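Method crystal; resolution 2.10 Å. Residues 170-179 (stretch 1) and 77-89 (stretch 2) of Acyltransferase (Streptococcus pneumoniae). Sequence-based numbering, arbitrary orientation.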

# COMPACT_ATOMS: atom_id res chain seq x y z
N THR A 170 -12.77 4.22 5.32
CA THR A 170 -13.67 3.25 4.72
C THR A 170 -13.69 1.95 5.51
O THR A 170 -14.76 1.37 5.75
CB THR A 170 -13.26 2.98 3.27
OG1 THR A 170 -13.36 4.18 2.49
CG2 THR A 170 -14.12 1.88 2.66
N ALA A 171 -12.51 1.47 5.92
CA ALA A 171 -12.38 0.19 6.59
C ALA A 171 -12.86 0.21 8.04
O ALA A 171 -12.92 -0.85 8.67
CB ALA A 171 -10.92 -0.29 6.56
N GLN A 172 -13.25 1.38 8.55
CA GLN A 172 -13.55 1.52 9.97
C GLN A 172 -14.70 0.60 10.40
O GLN A 172 -14.64 -0.02 11.47
CB GLN A 172 -13.89 2.98 10.29
CG GLN A 172 -13.82 3.35 11.76
CD GLN A 172 -12.42 3.77 12.19
OE1 GLN A 172 -11.45 3.55 11.47
NE2 GLN A 172 -12.32 4.38 13.36
N ASP A 173 -15.76 0.52 9.61
CA ASP A 173 -16.94 -0.24 10.00
C ASP A 173 -16.89 -1.69 9.54
O ASP A 173 -17.85 -2.43 9.79
CB ASP A 173 -18.21 0.43 9.44
CG ASP A 173 -18.23 0.45 7.92
OD1 ASP A 173 -17.16 0.70 7.32
OD2 ASP A 173 -19.30 0.22 7.31
N LYS A 174 -15.80 -2.10 8.88
CA LYS A 174 -15.70 -3.37 8.17
C LYS A 174 -15.13 -4.44 9.09
O LYS A 174 -14.38 -4.13 10.02
CB LYS A 174 -14.81 -3.22 6.95
CG LYS A 174 -15.33 -2.26 5.90
CD LYS A 174 -16.74 -2.60 5.42
CE LYS A 174 -17.29 -1.54 4.44
NZ LYS A 174 -18.80 -1.61 4.31
N PRO A 175 -15.45 -5.71 8.84
CA PRO A 175 -15.03 -6.78 9.74
C PRO A 175 -13.53 -7.05 9.66
O PRO A 175 -12.83 -6.61 8.75
CB PRO A 175 -15.82 -7.98 9.25
CG PRO A 175 -15.97 -7.72 7.79
CD PRO A 175 -16.23 -6.24 7.71
N VAL A 176 -13.06 -7.80 10.65
CA VAL A 176 -11.72 -8.35 10.63
C VAL A 176 -11.79 -9.76 10.07
O VAL A 176 -12.86 -10.34 9.91
CB VAL A 176 -11.05 -8.30 12.03
CG1 VAL A 176 -10.82 -6.84 12.46
CG2 VAL A 176 -11.86 -9.04 13.07
N LYS A 177 -10.64 -10.32 9.71
CA LYS A 177 -10.58 -11.73 9.38
C LYS A 177 -10.83 -12.55 10.63
O LYS A 177 -10.26 -12.27 11.69
CB LYS A 177 -9.22 -12.09 8.78
CG LYS A 177 -9.00 -13.58 8.53
CD LYS A 177 -7.89 -13.77 7.49
CE LYS A 177 -7.44 -15.20 7.35
NZ LYS A 177 -6.38 -15.27 6.29
N SER A 178 -11.70 -13.55 10.52
CA SER A 178 -12.09 -14.35 11.67
C SER A 178 -12.12 -15.81 11.23
O SER A 178 -11.53 -16.19 10.21
CB SER A 178 -13.42 -13.85 12.24
OG SER A 178 -14.49 -14.09 11.34
N LYS A 179 -12.81 -16.65 11.99
CA LYS A 179 -12.88 -18.08 11.68
C LYS A 179 -14.19 -18.72 12.17
O LYS A 179 -14.43 -19.90 11.91
CB LYS A 179 -11.67 -18.81 12.28
OXT LYS A 179 -15.04 -18.11 12.82
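Stretch 2, residues 77-89: IVKNLPKGHHMIL

The most unusual feature of this contact is the extended side chain of Lys 177, which runs to the carbonyls of Lys 79 and Leu 81. All four of its chi angles are t. Its NZ donates a hydrogen bond to Leu 81 O at 2.9 Å. Lys 79 O also lies 3.0 Å from Lys 177 NZ. The aliphatic part is covered as well, with Lys 177 CB 4.2 Å from Leu 81 CD2.

Stretch 2 begins in a helix, makes a type II beta turn from Pro 82 to His 85, and enters a strand at His 86. Stretch 1 also begins in a helix. A type I beta turn runs from Ala 171 to Lys 174, closed by Lys 174 N to Ala 171 O at 3.1 Å. From Pro 175 to Lys 177 it is extended and lies along the turn and the start of the strand. The two chains run antiparallel here: Val 176 CA is 4.8 Å from His 86 CA, and Lys 177 CA is 5.0 Å from Lys 83 CA.

Two backbone hydrogen bonds join them at Lys 177. Lys 177 N donates to His 85 O at 2.8 Å, and Gly 84 N donates to Lys 177 O at 2.6 Å. Gly 84 has phi 98°, where a CB would be jammed against the carbonyl of Lys 83. Val 176 packs beside this pair, its CG1 3.6 Å from Gly 84 O.

The ring of His 86 fills the bend of stretch 1. His 86 ND1 donates to Pro 175 O at 2.8 Å, near the ring plane. Ala 171 O lies over one face. Lys 174 CB is 3.4 Å from His 86 CE1. Farther along the strand, Ile 88 CD1 reaches Ala 171 CB at 4.4 Å.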

# COMPACT_ATOMS: atom_id res chain seq x y z
N ILE A 77 -0.12 -13.06 0.39
CA ILE A 77 -0.17 -12.16 1.53
C ILE A 77 -1.60 -12.07 2.06
O ILE A 77 -1.83 -12.04 3.27
CB ILE A 77 0.43 -10.78 1.17
CG1 ILE A 77 0.87 -10.05 2.44
CG2 ILE A 77 -0.54 -9.94 0.36
CD1 ILE A 77 1.75 -8.86 2.17
N VAL A 78 -2.57 -12.11 1.15
CA VAL A 78 -3.97 -12.12 1.58
C VAL A 78 -4.27 -13.39 2.35
O VAL A 78 -4.92 -13.36 3.40
CB VAL A 78 -4.89 -11.95 0.37
CG1 VAL A 78 -6.33 -12.33 0.75
CG2 VAL A 78 -4.79 -10.51 -0.16
N LYS A 79 -3.78 -14.53 1.85
CA LYS A 79 -3.99 -15.80 2.56
C LYS A 79 -3.37 -15.77 3.95
O LYS A 79 -3.93 -16.32 4.91
CB LYS A 79 -3.41 -16.95 1.74
CG LYS A 79 -3.33 -18.29 2.47
CD LYS A 79 -4.68 -18.98 2.57
CE LYS A 79 -4.61 -20.24 3.41
NZ LYS A 79 -3.57 -21.19 2.92
N ASN A 80 -2.22 -15.13 4.09
CA ASN A 80 -1.44 -15.24 5.31
C ASN A 80 -1.79 -14.16 6.33
O ASN A 80 -1.23 -14.17 7.43
CB ASN A 80 0.05 -15.21 4.99
CG ASN A 80 0.59 -16.60 4.64
OD1 ASN A 80 0.89 -17.40 5.52
ND2 ASN A 80 0.71 -16.88 3.34
N LEU A 81 -2.69 -13.24 5.99
CA LEU A 81 -3.15 -12.27 6.97
C LEU A 81 -3.67 -13.01 8.19
O LEU A 81 -4.51 -13.91 8.05
CB LEU A 81 -4.24 -11.37 6.39
CG LEU A 81 -4.85 -10.33 7.32
CD1 LEU A 81 -3.90 -9.14 7.48
CD2 LEU A 81 -6.21 -9.87 6.83
N PRO A 82 -3.18 -12.71 9.39
CA PRO A 82 -3.60 -13.48 10.56
C PRO A 82 -5.02 -13.12 10.95
O PRO A 82 -5.50 -12.01 10.68
CB PRO A 82 -2.61 -13.06 11.66
CG PRO A 82 -1.51 -12.34 10.94
CD PRO A 82 -2.13 -11.73 9.73
N LYS A 83 -5.70 -14.08 11.57
CA LYS A 83 -7.01 -13.83 12.13
C LYS A 83 -6.99 -12.59 13.00
O LYS A 83 -6.02 -12.34 13.72
CB LYS A 83 -7.46 -15.04 12.96
CG LYS A 83 -7.81 -16.25 12.13
CD LYS A 83 -8.27 -17.43 12.99
CE LYS A 83 -7.18 -18.50 13.14
NZ LYS A 83 -7.67 -19.75 13.79
N GLY A 84 -8.05 -11.79 12.91
CA GLY A 84 -8.24 -10.65 13.78
C GLY A 84 -7.82 -9.32 13.20
O GLY A 84 -7.89 -8.31 13.91
N HIS A 85 -7.38 -9.30 11.95
CA HIS A 85 -6.88 -8.09 11.31
C HIS A 85 -7.77 -7.68 10.15
O HIS A 85 -8.50 -8.49 9.57
CB HIS A 85 -5.45 -8.30 10.81
CG HIS A 85 -4.47 -8.60 11.90
ND1 HIS A 85 -3.80 -7.61 12.58
CD2 HIS A 85 -4.05 -9.78 12.43
CE1 HIS A 85 -3.00 -8.16 13.48
NE2 HIS A 85 -3.14 -9.48 13.41
N HIS A 86 -7.73 -6.39 9.84
CA HIS A 86 -8.21 -5.86 8.58
C HIS A 86 -7.00 -5.40 7.78
O HIS A 86 -6.03 -4.91 8.35
CB HIS A 86 -9.19 -4.70 8.79
CG HIS A 86 -9.96 -4.33 7.55
ND1 HIS A 86 -11.25 -4.76 7.32
CD2 HIS A 86 -9.62 -3.57 6.48
CE1 HIS A 86 -11.68 -4.28 6.17
NE2 HIS A 86 -10.71 -3.56 5.63
N MET A 87 -7.06 -5.58 6.47
CA MET A 87 -5.91 -5.35 5.62
C MET A 87 -6.27 -4.34 4.55
O MET A 87 -7.34 -4.42 3.96
CB MET A 87 -5.46 -6.67 4.97
CG MET A 87 -4.20 -6.61 4.15
SD MET A 87 -3.93 -8.22 3.37
CE MET A 87 -2.21 -8.40 3.76
N ILE A 88 -5.37 -3.39 4.31
CA ILE A 88 -5.54 -2.41 3.24
C ILE A 88 -4.44 -2.62 2.21
O ILE A 88 -3.26 -2.70 2.56
CB ILE A 88 -5.52 -0.98 3.81
CG1 ILE A 88 -6.77 -0.79 4.65
CG2 ILE A 88 -5.42 0.05 2.72
CD1 ILE A 88 -6.81 0.50 5.28
N LEU A 89 -4.83 -2.72 0.94
CA LEU A 89 -3.88 -2.93 -0.16
C LEU A 89 -3.71 -1.63 -0.94
O LEU A 89 -4.70 -1.07 -1.44
CB LEU A 89 -4.36 -4.06 -1.07
CG LEU A 89 -4.75 -5.36 -0.38
CD1 LEU A 89 -5.34 -6.35 -1.38
CD2 LEU A 89 -3.56 -5.98 0.36